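Local coordinates for possible hydrolase (Mycobacterium tuberculosis, PDB 6WYN), which hydrolyses carboxylic esters, preferring short straight-chain alkyl esters, and is likely involved in ester and lipid metabolism, at residues G71-L76 with L110-P115; S81-I86 with E143-A148; T274-G279 with H303-S308. All coordinates share one frame; numbering follows the deposited sequence.

Contact 1 (G71-L76 with L110-P115); sequences GAISAL and LAVDLP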
ATOM      1  N   GLY A  71     -12.944 -14.340  -2.340  1.00 16.95           N
ATOM      2  CA  GLY A  71     -12.066 -15.202  -3.132  1.00 16.63           C
ATOM      3  C   GLY A  71     -10.629 -14.923  -2.800  1.00 18.23           C
ATOM      4  O   GLY A  71     -10.274 -15.011  -1.604  1.00 16.37           O
ATOM      5  N   ALA A  72      -9.859 -14.557  -3.833  1.00 15.35           N
ATOM      6  CA  ALA A  72      -8.397 -14.323  -3.784  1.00 15.69           C
ATOM      7  C   ALA A  72      -7.983 -13.065  -2.977  1.00 13.13           C
ATOM      8  O   ALA A  72      -6.761 -12.968  -2.638  1.00 13.74           O
ATOM      9  CB  ALA A  72      -7.882 -14.248  -5.201  1.00 15.67           C
ATOM     10  N   ILE A  73      -8.907 -12.158  -2.666  1.00 13.38           N
ATOM     11  CA  ILE A  73      -8.616 -10.832  -2.023  1.00 12.45           C
ATOM     12  C   ILE A  73      -9.179 -10.776  -0.589  1.00 12.18           C
ATOM     13  O   ILE A  73     -10.398 -10.939  -0.415  1.00 12.23           O
ATOM     14  CB  ILE A  73      -9.195  -9.676  -2.845  1.00 13.02           C
ATOM     15  CG1 ILE A  73      -8.616  -9.680  -4.264  1.00 12.30           C
ATOM     16  CG2 ILE A  73      -8.935  -8.335  -2.125  1.00 13.36           C
ATOM     17  CD1 ILE A  73      -7.110  -9.719  -4.282  1.00 12.41           C
ATOM     18  N   SER A  74      -8.307 -10.474   0.374  1.00 10.81           N
ATOM     19  CA  SER A  74      -8.668 -10.113   1.759  1.00 10.56           C
ATOM     20  C   SER A  74      -8.535  -8.591   1.912  1.00 11.00           C
ATOM     21  O   SER A  74      -7.738  -7.988   1.155  1.00 11.43           O
ATOM     22  CB  SER A  74      -7.815 -10.864   2.721  1.00 10.83           C
ATOM     23  OG  SER A  74      -8.407 -10.793   4.006  1.00 10.67           O
ATOM     24  N   ALA A  75      -9.300  -7.983   2.817  1.00 10.04           N
ATOM     25  CA  ALA A  75      -9.250  -6.535   3.061  1.00  9.97           C
ATOM     26  C   ALA A  75      -9.669  -6.279   4.501  1.00 10.07           C
ATOM     27  O   ALA A  75     -10.301  -7.201   5.132  1.00 10.06           O
ATOM     28  CB  ALA A  75     -10.091  -5.767   2.087  1.00  9.10           C
ATOM     29  N   LEU A  76      -9.251  -5.128   5.020  1.00  9.32           N
ATOM     30  CA  LEU A  76      -9.809  -4.573   6.287  1.00 10.19           C
ATOM     31  C   LEU A  76     -10.857  -3.536   5.939  1.00 10.22           C
ATOM     32  O   LEU A  76     -10.563  -2.594   5.171  1.00 10.15           O
ATOM     33  CB  LEU A  76      -8.674  -3.966   7.104  1.00 11.17           C
ATOM     34  CG  LEU A  76      -7.618  -4.946   7.572  1.00 11.81           C
ATOM     35  CD1 LEU A  76      -6.527  -4.231   8.343  1.00 12.78           C
ATOM     36  CD2 LEU A  76      -8.247  -6.032   8.423  1.00 12.54           C
ATOM     37  N   LEU A 110     -11.743   1.021   2.975  1.00 11.16           N
ATOM     38  CA  LEU A 110     -11.384  -0.382   2.679  1.00 11.49           C
ATOM     39  C   LEU A 110      -9.894  -0.375   2.387  1.00 10.57           C
ATOM     40  O   LEU A 110      -9.478   0.274   1.398  1.00 11.02           O
ATOM     41  CB  LEU A 110     -12.212  -0.907   1.503  1.00 11.58           C
ATOM     42  CG  LEU A 110     -12.113  -2.414   1.289  1.00 13.11           C
ATOM     43  CD1 LEU A 110     -12.842  -3.160   2.387  1.00 13.09           C
ATOM     44  CD2 LEU A 110     -12.664  -2.851  -0.068  1.00 12.51           C
ATOM     45  N   ALA A 111      -9.134  -1.075   3.193  1.00 10.20           N
ATOM     46  CA  ALA A 111      -7.693  -1.269   2.977  1.00 10.04           C
ATOM     47  C   ALA A 111      -7.484  -2.701   2.478  1.00 10.30           C
ATOM     48  O   ALA A 111      -7.681  -3.665   3.215  1.00  8.85           O
ATOM     49  CB  ALA A 111      -6.933  -0.935   4.236  1.00  9.72           C
ATOM     50  N   VAL A 112      -7.110  -2.777   1.215  1.00 10.78           N
ATOM     51  CA  VAL A 112      -7.056  -4.108   0.581  1.00 11.32           C
ATOM     52  C   VAL A 112      -5.683  -4.748   0.662  1.00 11.40           C
ATOM     53  O   VAL A 112      -4.715  -4.026   0.572  1.00 12.83           O
ATOM     54  CB  VAL A 112      -7.474  -3.984  -0.892  1.00 13.14           C
ATOM     55  CG1 VAL A 112      -7.508  -5.333  -1.544  1.00 15.40           C
ATOM     56  CG2 VAL A 112      -8.815  -3.289  -1.045  1.00 15.73           C
ATOM     57  N   ASP A 113      -5.647  -6.061   0.869  1.00 10.57           N
ATOM     58  CA  ASP A 113      -4.392  -6.833   0.703  1.00 10.44           C
ATOM     59  C   ASP A 113      -4.232  -7.154  -0.789  1.00 11.27           C
ATOM     60  O   ASP A 113      -5.114  -7.789  -1.344  1.00 11.10           O
ATOM     61  CB  ASP A 113      -4.364  -8.115   1.529  1.00 11.05           C
ATOM     62  CG  ASP A 113      -4.218  -7.947   3.042  1.00 11.43           C
ATOM     63  OD1 ASP A 113      -3.558  -6.966   3.464  1.00 10.34           O
ATOM     64  OD2 ASP A 113      -4.756  -8.814   3.809  1.00 10.41           O
ATOM     65  N   LEU A 114      -3.191  -6.628  -1.429  1.00 11.13           N
ATOM     66  CA  LEU A 114      -2.874  -6.924  -2.825  1.00 11.69           C
ATOM     67  C   LEU A 114      -2.611  -8.429  -2.930  1.00 11.22           C
ATOM     68  O   LEU A 114      -2.112  -9.041  -2.010  1.00 10.92           O
ATOM     69  CB  LEU A 114      -1.651  -6.123  -3.285  1.00 12.09           C
ATOM     70  CG  LEU A 114      -1.815  -4.604  -3.399  1.00 12.69           C
ATOM     71  CD1 LEU A 114      -0.518  -4.051  -3.910  1.00 14.34           C
ATOM     72  CD2 LEU A 114      -2.997  -4.185  -4.284  1.00 13.75           C
ATOM     73  N   PRO A 115      -2.872  -9.050  -4.098  1.00 11.81           N
ATOM     74  CA  PRO A 115      -2.411 -10.411  -4.354  1.00 11.90           C
ATOM     75  C   PRO A 115      -0.976 -10.566  -3.869  1.00 12.40           C
ATOM     76  O   PRO A 115      -0.103  -9.670  -4.019  1.00 14.07           O
ATOM     77  CB  PRO A 115      -2.560 -10.540  -5.865  1.00 12.27           C
ATOM     78  CG  PRO A 115      -3.709  -9.659  -6.167  1.00 12.86           C
ATOM     79  CD  PRO A 115      -3.595  -8.468  -5.228  1.00 12.50           C
TER

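Contact 2 (S81-I86 with E143-A148); sequences SAPRVI and ELAPGA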
ATOM      1  N   SER A  81     -20.036  -0.838   6.479  1.00 34.60           N
ATOM      2  CA  SER A  81     -20.099  -1.503   5.153  1.00 37.61           C
ATOM      3  C   SER A  81     -20.160  -0.518   3.969  1.00 38.26           C
ATOM      4  O   SER A  81     -20.294  -1.083   2.856  1.00 35.61           O
ATOM      5  CB  SER A  81     -21.260  -2.448   5.101  1.00 40.66           C
ATOM      6  OG  SER A  81     -22.455  -1.699   5.182  1.00 46.57           O
ATOM      7  N   ALA A  82     -20.003   0.831   4.143  1.00 32.81           N
ATOM      8  CA  ALA A  82     -20.058   1.843   3.040  1.00 24.96           C
ATOM      9  C   ALA A  82     -18.759   2.663   2.931  1.00 20.61           C
ATOM     10  O   ALA A  82     -18.667   3.839   3.273  1.00 16.12           O
ATOM     11  CB  ALA A  82     -21.247   2.713   3.274  1.00 25.84           C
ATOM     12  N   PRO A  83     -17.658   2.058   2.491  1.00 19.14           N
ATOM     13  CA  PRO A  83     -16.373   2.771   2.460  1.00 18.71           C
ATOM     14  C   PRO A  83     -16.398   4.017   1.568  1.00 19.36           C
ATOM     15  O   PRO A  83     -16.921   3.929   0.486  1.00 20.70           O
ATOM     16  CB  PRO A  83     -15.408   1.749   1.850  1.00 19.16           C
ATOM     17  CG  PRO A  83     -16.067   0.411   2.019  1.00 19.98           C
ATOM     18  CD  PRO A  83     -17.559   0.633   2.146  1.00 18.08           C
ATOM     19  N   ARG A  84     -15.802   5.121   2.022  1.00 20.50           N
ATOM     20  CA  ARG A  84     -15.587   6.346   1.211  1.00 22.73           C
ATOM     21  C   ARG A  84     -14.240   6.274   0.466  1.00 20.15           C
ATOM     22  O   ARG A  84     -14.140   6.862  -0.615  1.00 19.21           O
ATOM     23  CB  ARG A  84     -15.528   7.597   2.096  1.00 31.07           C
ATOM     24  CG  ARG A  84     -16.844   8.222   2.537  1.00 41.93           C
ATOM     25  CD  ARG A  84     -16.620   9.650   3.066  1.00 46.37           C
ATOM     26  NE  ARG A  84     -16.447  10.627   1.990  1.00 53.45           N
ATOM     27  CZ  ARG A  84     -16.108  11.914   2.134  1.00 56.25           C
ATOM     28  NH1 ARG A  84     -15.874  12.426   3.331  1.00 54.17           N
ATOM     29  NH2 ARG A  84     -15.987  12.682   1.060  1.00 58.08           N
ATOM     30  N   VAL A  85     -13.221   5.602   1.025  1.00 15.23           N
ATOM     31  CA  VAL A  85     -11.854   5.607   0.457  1.00 14.43           C
ATOM     32  C   VAL A  85     -11.349   4.182   0.378  1.00 12.40           C
ATOM     33  O   VAL A  85     -11.530   3.433   1.338  1.00 10.95           O
ATOM     34  CB  VAL A  85     -10.908   6.439   1.333  1.00 15.01           C
ATOM     35  CG1 VAL A  85      -9.561   6.610   0.662  1.00 15.70           C
ATOM     36  CG2 VAL A  85     -11.540   7.794   1.671  1.00 18.10           C
ATOM     37  N   ILE A  86     -10.705   3.870  -0.712  1.00 10.59           N
ATOM     38  CA  ILE A  86      -9.929   2.620  -0.874  1.00 10.49           C
ATOM     39  C   ILE A  86      -8.446   2.929  -0.749  1.00 10.08           C
ATOM     40  O   ILE A  86      -7.991   3.855  -1.422  1.00 10.13           O
ATOM     41  CB  ILE A  86     -10.271   2.000  -2.231  1.00 10.88           C
ATOM     42  CG1 ILE A  86     -11.771   1.746  -2.386  1.00 11.99           C
ATOM     43  CG2 ILE A  86      -9.460   0.743  -2.410  1.00 11.76           C
ATOM     44  CD1 ILE A  86     -12.199   1.592  -3.843  1.00 12.54           C
ATOM     45  N   GLU A 143     -18.048  -5.006  -5.491  1.00 23.17           N
ATOM     46  CA  GLU A 143     -18.880  -5.651  -4.439  1.00 21.72           C
ATOM     47  C   GLU A 143     -18.677  -4.898  -3.108  1.00 20.94           C
ATOM     48  O   GLU A 143     -19.661  -4.540  -2.513  1.00 18.25           O
ATOM     49  CB  GLU A 143     -18.517  -7.144  -4.331  1.00 24.16           C
ATOM     50  CG  GLU A 143     -19.099  -7.879  -3.112  1.00 26.32           C
ATOM     51  CD  GLU A 143     -18.648  -9.331  -2.819  1.00 27.96           C
ATOM     52  OE1 GLU A 143     -18.953  -9.849  -1.665  1.00 22.70           O
ATOM     53  OE2 GLU A 143     -17.982  -9.967  -3.711  1.00 27.28           O
ATOM     54  N   LEU A 144     -17.438  -4.709  -2.637  1.00 17.51           N
ATOM     55  CA  LEU A 144     -17.177  -4.250  -1.247  1.00 17.27           C
ATOM     56  C   LEU A 144     -17.057  -2.707  -1.111  1.00 19.30           C
ATOM     57  O   LEU A 144     -17.188  -2.205   0.031  1.00 21.72           O
ATOM     58  CB  LEU A 144     -15.918  -4.965  -0.752  1.00 17.78           C
ATOM     59  CG  LEU A 144     -16.038  -6.482  -0.614  1.00 18.76           C
ATOM     60  CD1 LEU A 144     -14.698  -7.111  -0.293  1.00 19.04           C
ATOM     61  CD2 LEU A 144     -17.056  -6.836   0.474  1.00 19.96           C
ATOM     62  N   ALA A 145     -16.800  -1.943  -2.175  1.00 18.87           N
ATOM     63  CA  ALA A 145     -16.577  -0.484  -2.064  1.00 18.28           C
ATOM     64  C   ALA A 145     -17.098   0.235  -3.305  1.00 21.49           C
ATOM     65  O   ALA A 145     -16.377   1.018  -3.915  1.00 20.63           O
ATOM     66  CB  ALA A 145     -15.104  -0.217  -1.850  1.00 18.00           C
ATOM     67  N   PRO A 146     -18.351  -0.030  -3.735  1.00 24.34           N
ATOM     68  CA  PRO A 146     -18.888   0.591  -4.941  1.00 24.85           C
ATOM     69  C   PRO A 146     -19.043   2.121  -4.841  1.00 25.87           C
ATOM     70  O   PRO A 146     -18.996   2.797  -5.850  1.00 26.12           O
ATOM     71  CB  PRO A 146     -20.270  -0.087  -5.090  1.00 25.68           C
ATOM     72  CG  PRO A 146     -20.635  -0.531  -3.694  1.00 24.61           C
ATOM     73  CD  PRO A 146     -19.308  -0.959  -3.102  1.00 24.15           C
ATOM     74  N   GLY A 147     -19.221   2.676  -3.650  1.00 25.38           N
ATOM     75  CA  GLY A 147     -19.427   4.136  -3.553  1.00 26.83           C
ATOM     76  C   GLY A 147     -18.178   4.897  -3.140  1.00 26.30           C
ATOM     77  O   GLY A 147     -18.325   6.024  -2.751  1.00 24.53           O
ATOM     78  N   ALA A 148     -16.998   4.283  -3.089  1.00 25.92           N
ATOM     79  CA  ALA A 148     -15.761   5.016  -2.735  1.00 32.11           C
ATOM     80  C   ALA A 148     -15.248   5.719  -4.001  1.00 36.00           C
ATOM     81  O   ALA A 148     -14.653   5.046  -4.864  1.00 44.73           O
ATOM     82  CB  ALA A 148     -14.725   4.094  -2.132  1.00 30.36           C
TER
HETATM   83  O   HOH W   1     -18.762  -3.243   1.917  1.00 18.09           O
HETATM   84  O   HOH W   2     -18.728   1.803  -0.934  1.00 28.80           O

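Contact 3 (T274-G279 with H303-S308); sequences TLVRGG and HIVEKS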
ATOM      1  N   THR A 274      -3.393  13.308  -7.600  1.00 15.29           N
ATOM      2  CA  THR A 274      -2.548  14.036  -6.625  1.00 14.71           C
ATOM      3  C   THR A 274      -1.347  13.154  -6.364  1.00 14.86           C
ATOM      4  O   THR A 274      -1.537  11.969  -6.156  1.00 15.50           O
ATOM      5  CB  THR A 274      -3.320  14.372  -5.349  1.00 16.04           C
ATOM      6  OG1 THR A 274      -4.415  15.211  -5.743  1.00 16.17           O
ATOM      7  CG2 THR A 274      -2.458  15.065  -4.322  1.00 18.05           C
ATOM      8  N   LEU A 275      -0.160  13.712  -6.293  1.00 12.94           N
ATOM      9  CA  LEU A 275       1.018  12.916  -5.925  1.00 13.45           C
ATOM     10  C   LEU A 275       1.460  13.395  -4.567  1.00 13.09           C
ATOM     11  O   LEU A 275       1.417  14.631  -4.329  1.00 14.10           O
ATOM     12  CB  LEU A 275       2.109  13.097  -6.991  1.00 14.63           C
ATOM     13  CG  LEU A 275       3.496  12.534  -6.699  1.00 13.92           C
ATOM     14  CD1 LEU A 275       3.437  11.010  -6.637  1.00 14.49           C
ATOM     15  CD2 LEU A 275       4.471  12.967  -7.791  1.00 16.10           C
ATOM     16  N   VAL A 276       1.930  12.465  -3.744  1.00 11.57           N
ATOM     17  CA  VAL A 276       2.529  12.758  -2.424  1.00 13.15           C
ATOM     18  C   VAL A 276       3.928  12.192  -2.480  1.00 15.01           C
ATOM     19  O   VAL A 276       4.018  10.935  -2.611  1.00 14.96           O
ATOM     20  CB  VAL A 276       1.715  12.195  -1.241  1.00 14.18           C
ATOM     21  CG1 VAL A 276       2.380  12.530   0.096  1.00 15.03           C
ATOM     22  CG2 VAL A 276       0.286  12.691  -1.247  1.00 13.66           C
ATOM     23  N   ARG A 277       4.958  13.036  -2.366  1.00 11.76           N
ATOM     24  CA  ARG A 277       6.326  12.499  -2.281  1.00 14.59           C
ATOM     25  C   ARG A 277       6.822  12.562  -0.844  1.00 13.90           C
ATOM     26  O   ARG A 277       6.449  13.500  -0.104  1.00 14.09           O
ATOM     27  CB  ARG A 277       7.323  13.260  -3.172  1.00 15.22           C
ATOM     28  CG  ARG A 277       7.209  13.002  -4.666  1.00 16.26           C
ATOM     29  CD  ARG A 277       8.324  13.719  -5.449  1.00 16.57           C
ATOM     30  NE  ARG A 277       9.549  13.433  -4.724  1.00 19.34           N
ATOM     31  CZ  ARG A 277      10.363  14.358  -4.173  1.00 24.90           C
ATOM     32  NH1 ARG A 277      10.144  15.641  -4.405  1.00 26.12           N
ATOM     33  NH2 ARG A 277      11.388  13.996  -3.394  1.00 23.38           N
ATOM     34  N   GLY A 278       7.709  11.658  -0.519  1.00 13.79           N
ATOM     35  CA  GLY A 278       8.601  11.768   0.646  1.00 15.16           C
ATOM     36  C   GLY A 278       9.777  12.668   0.310  1.00 16.57           C
ATOM     37  O   GLY A 278      10.461  12.375  -0.667  1.00 15.43           O
ATOM     38  N   GLY A 279       9.921  13.771   1.048  1.00 17.03           N
ATOM     39  CA  GLY A 279      11.034  14.745   0.942  1.00 17.37           C
ATOM     40  C   GLY A 279      12.418  14.138   1.086  1.00 17.75           C
ATOM     41  O   GLY A 279      13.343  14.670   0.474  1.00 18.32           O
ATOM     42  N   HIS A 303       2.582  17.083  -3.321  1.00 14.65           N
ATOM     43  CA  HIS A 303       2.837  17.501  -1.931  1.00 15.84           C
ATOM     44  C   HIS A 303       4.112  16.824  -1.516  1.00 17.82           C
ATOM     45  O   HIS A 303       4.209  15.576  -1.674  1.00 15.59           O
ATOM     46  CB  HIS A 303       1.731  17.046  -1.001  1.00 16.40           C
ATOM     47  CG  HIS A 303       0.420  17.528  -1.430  1.00 16.87           C
ATOM     48  ND1 HIS A 303      -0.202  18.529  -0.770  1.00 15.08           N
ATOM     49  CD2 HIS A 303      -0.345  17.205  -2.495  1.00 18.92           C
ATOM     50  CE1 HIS A 303      -1.319  18.808  -1.377  1.00 16.40           C
ATOM     51  NE2 HIS A 303      -1.463  17.977  -2.412  1.00 17.65           N
ATOM     52  N   ILE A 304       5.052  17.594  -1.013  1.00 15.99           N
ATOM     53  CA  ILE A 304       6.372  17.030  -0.659  1.00 17.18           C
ATOM     54  C   ILE A 304       6.398  17.035   0.857  1.00 17.31           C
ATOM     55  O   ILE A 304       6.313  18.152   1.424  1.00 16.40           O
ATOM     56  CB  ILE A 304       7.513  17.820  -1.331  1.00 18.38           C
ATOM     57  CG1 ILE A 304       7.369  17.788  -2.853  1.00 19.59           C
ATOM     58  CG2 ILE A 304       8.869  17.300  -0.876  1.00 20.46           C
ATOM     59  CD1 ILE A 304       8.331  18.712  -3.576  1.00 20.60           C
ATOM     60  N   VAL A 305       6.476  15.847   1.474  1.00 14.68           N
ATOM     61  CA  VAL A 305       6.356  15.672   2.940  1.00 15.67           C
ATOM     62  C   VAL A 305       7.752  15.606   3.520  1.00 16.02           C
ATOM     63  O   VAL A 305       8.473  14.601   3.292  1.00 14.59           O
ATOM     64  CB  VAL A 305       5.498  14.457   3.352  1.00 15.35           C
ATOM     65  CG1 VAL A 305       5.456  14.283   4.866  1.00 15.93           C
ATOM     66  CG2 VAL A 305       4.092  14.595   2.799  1.00 15.08           C
ATOM     67  N   GLU A 306       8.087  16.638   4.274  1.00 17.38           N
ATOM     68  CA  GLU A 306       9.422  16.781   4.905  1.00 21.25           C
ATOM     69  C   GLU A 306       9.619  15.616   5.879  1.00 18.42           C
ATOM     70  O   GLU A 306       8.669  15.262   6.595  1.00 19.34           O
ATOM     71  CB  GLU A 306       9.575  18.146   5.603  1.00 27.13           C
ATOM     72  CG  GLU A 306      11.032  18.425   6.002  1.00 34.25           C
ATOM     73  CD  GLU A 306      11.341  19.736   6.728  1.00 40.86           C
ATOM     74  OE1 GLU A 306      12.519  19.866   7.212  1.00 42.01           O
ATOM     75  OE2 GLU A 306      10.418  20.624   6.817  1.00 38.54           O
ATOM     76  N   LYS A 307      10.803  15.027   5.850  1.00 18.83           N
ATOM     77  CA  LYS A 307      11.344  14.012   6.785  1.00 23.22           C
ATOM     78  C   LYS A 307      10.566  12.696   6.617  1.00 20.25           C
ATOM     79  O   LYS A 307      10.387  12.004   7.611  1.00 21.25           O
ATOM     80  CB  LYS A 307      11.296  14.544   8.220  1.00 29.51           C
ATOM     81  CG  LYS A 307      12.305  15.653   8.501  1.00 37.75           C
ATOM     82  CD  LYS A 307      12.190  16.308   9.863  1.00 43.20           C
ATOM     83  CE  LYS A 307      13.424  17.138  10.157  1.00 53.28           C
ATOM     84  NZ  LYS A 307      13.173  18.156  11.199  1.00 59.75           N
ATOM     85  N   SER A 308      10.042  12.427   5.423  1.00 18.60           N
ATOM     86  CA  SER A 308       9.451  11.115   5.054  1.00 16.53           C
ATOM     87  C   SER A 308      10.334  10.460   4.008  1.00 15.73           C
ATOM     88  O   SER A 308      10.725  11.136   3.030  1.00 16.09           O
ATOM     89  CB  SER A 308       8.041  11.248   4.547  1.00 16.33           C
ATOM     90  OG  SER A 308       7.530   9.965   4.176  1.00 15.00           O
TER

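Contact 1 (G71-L76 with L110-P115)
L76 and A111 form the hydrogen-bonded pair of an antiparallel join between strands 73-78 and 109-112. L76 N donates to A111 O at 2.8 Å. A111 N returns a bond to L76 O at 2.9 Å, and this donor lies in the carbonyl plane. A75 faces V112 as the next, non-hydrogen-bonded pair, with CA atoms 4.1 Å apart. A third backbone bond runs from D113 N to S74 O at 2.9 Å, with an N-H...O angle of 155°. The L110 CA-H also approaches L76 O. The two short segments run at 140°, well short of exactly antiparallel.

Apolar contacts line the side of the sheet that carries A75 and V112. The A75 methyl touches both L110 and V112 of the other strand, with CB 3.8 Å from L110 CD1 and 4.2 Å from V112 CG2. With chi1 at -177°, V112 turns CG1 away from its own backbone N and toward I73. It meets I73 CG2 at 3.4 Å, closer than usual for two methyls. The other arm of I73 ends in CD1, which rests on the P115 ring at CD, 3.8 Å away.

The polar side chains look to other partners. D113 OD2 makes a salt bridge with R67 and accepts from H119 N, while D113 OD1 accepts from A95 N. S74 OG bonds to R67 NH2 and V68 O. R67 thus ties both residues to strand 65-70.

The contact lies one strand in from the 65-70 edge of the central alpha/beta-hydrolase sheet, where antiparallel pairing gives way to parallel. Strand 65-70 flanks 73-78, and strand 85-88 flanks 109-112. Helix 130-144 covers I73 and V112 through L137. L76 and A111 face the other way, toward helix 99-105.

Contact 2 (S81-I86 with E143-A148)
L144 O, at the end of helix 130-144, accepts a hydrogen bond from a water at 2.7 Å. The same water donates to S81 O at 2.8 Å, so it bridges the two segments. Here the alpha/beta-hydrolase fold brings the end of a helix and the turn after it against the chain that enters strand 85-88. A145 leaves the helical conformation, and a type I beta turn runs from A145 to A148. A second water joins the turn to the incoming chain, accepting from G147 N and donating to P83 O. No direct hydrogen bond crosses the contact, so these waters supply its polar links.

The rest is largely apolar packing of P83 and I86 on the alanines of the turn. P83 sends its CB toward the turn, and ring atom CG lies 3.5 Å from L144 O and 4.0 Å from A145 CB. I86 has CG1 anti to its carbonyl carbon (chi1 -57°). This carries the ethyl arm to two alanine methyls: CG1 is 3.9 Å from A145 CB and 3.8 Å from A148 CB.

R84 starts its side chain away from the turn; its NH1 makes a salt bridge with E107. L110 of strand 109-112 packs on P83, L144 and A145. The backbone of R84 stays close to the turn. R84 O is buried without a hydrogen-bond partner, and A148 CB and A148 CA each approach it to 3.2 Å.

Contact 3 (T274-G279 with H303-S308)
The beta-alpha-beta unit of strand 273-278, helix 286-295 and strand 299-305 closes here, with its two strands side by side and parallel. H303 N donates to L275 O at 2.9 Å. R277 N donates to H303 O at 2.7 Å, and V305 N to R277 O at 2.8 Å. R277 is thus held through both its N and its O. These last two bonds run nearly along the C=O axis. G279 N continues the series to V305 O, also at 2.8 Å, but comes from above the carbonyl plane, 45° out of it. V305 also begins a type II beta turn that ends at S308. The turn brings S308 O to 3.3 Å from G278 CA, a close approach to a residue with no side chain.

The two sides of the sheet differ. On one, R277 and I304 lie side by side and point the same way. The arginine chain bends at chi3 (46°), and NH1 comes within 3.7 Å of I304 CD1. R277 NH2 bonds to S281 O. On the other, V276 CG1 meets V305 CG2. At the start of the pairing, T274 CG2 touches the edge of the H303 ring, 3.5 Å from CD2. L275 O lies at this ring's edge too, in its plane.

D179, the probable acid of the Ser-His-Asp triad, is close by. G278 N bonds to D179 OD1, and R277 also touches D179. The contact therefore borders the presumed triad.

Strand 299-305 is the outermost strand on this side of the sheet. Strand 174-178 flanks 273-278 on its other side. Helix 317-328 packs on V276, H303 and V305 through I323, and helix 286-295 covers L275 and R277 through T289.

Overall arrangement
All three contacts reach the same eight-stranded sheet. Contacts 1 and 2 touch, with centres 13 Å apart. They meet at L110 of contact 1, whose N probably bonds to V85 O of contact 2. Along the chain their segments alternate. Contact 3 is separate: its centre lies 26 Å from each of the others, with nearest atoms about 16 Å from contact 1 and about 11 Å from contact 2. Contacts 1 and 3 lie on opposite sides of the chain's centre. Contact 3 comes close to the probable active site, with the R277 side chain about 4 Å from that of D179. In contact 1, the P115 side chain is about 10 Å from G91, a site involved in substrate selectivity.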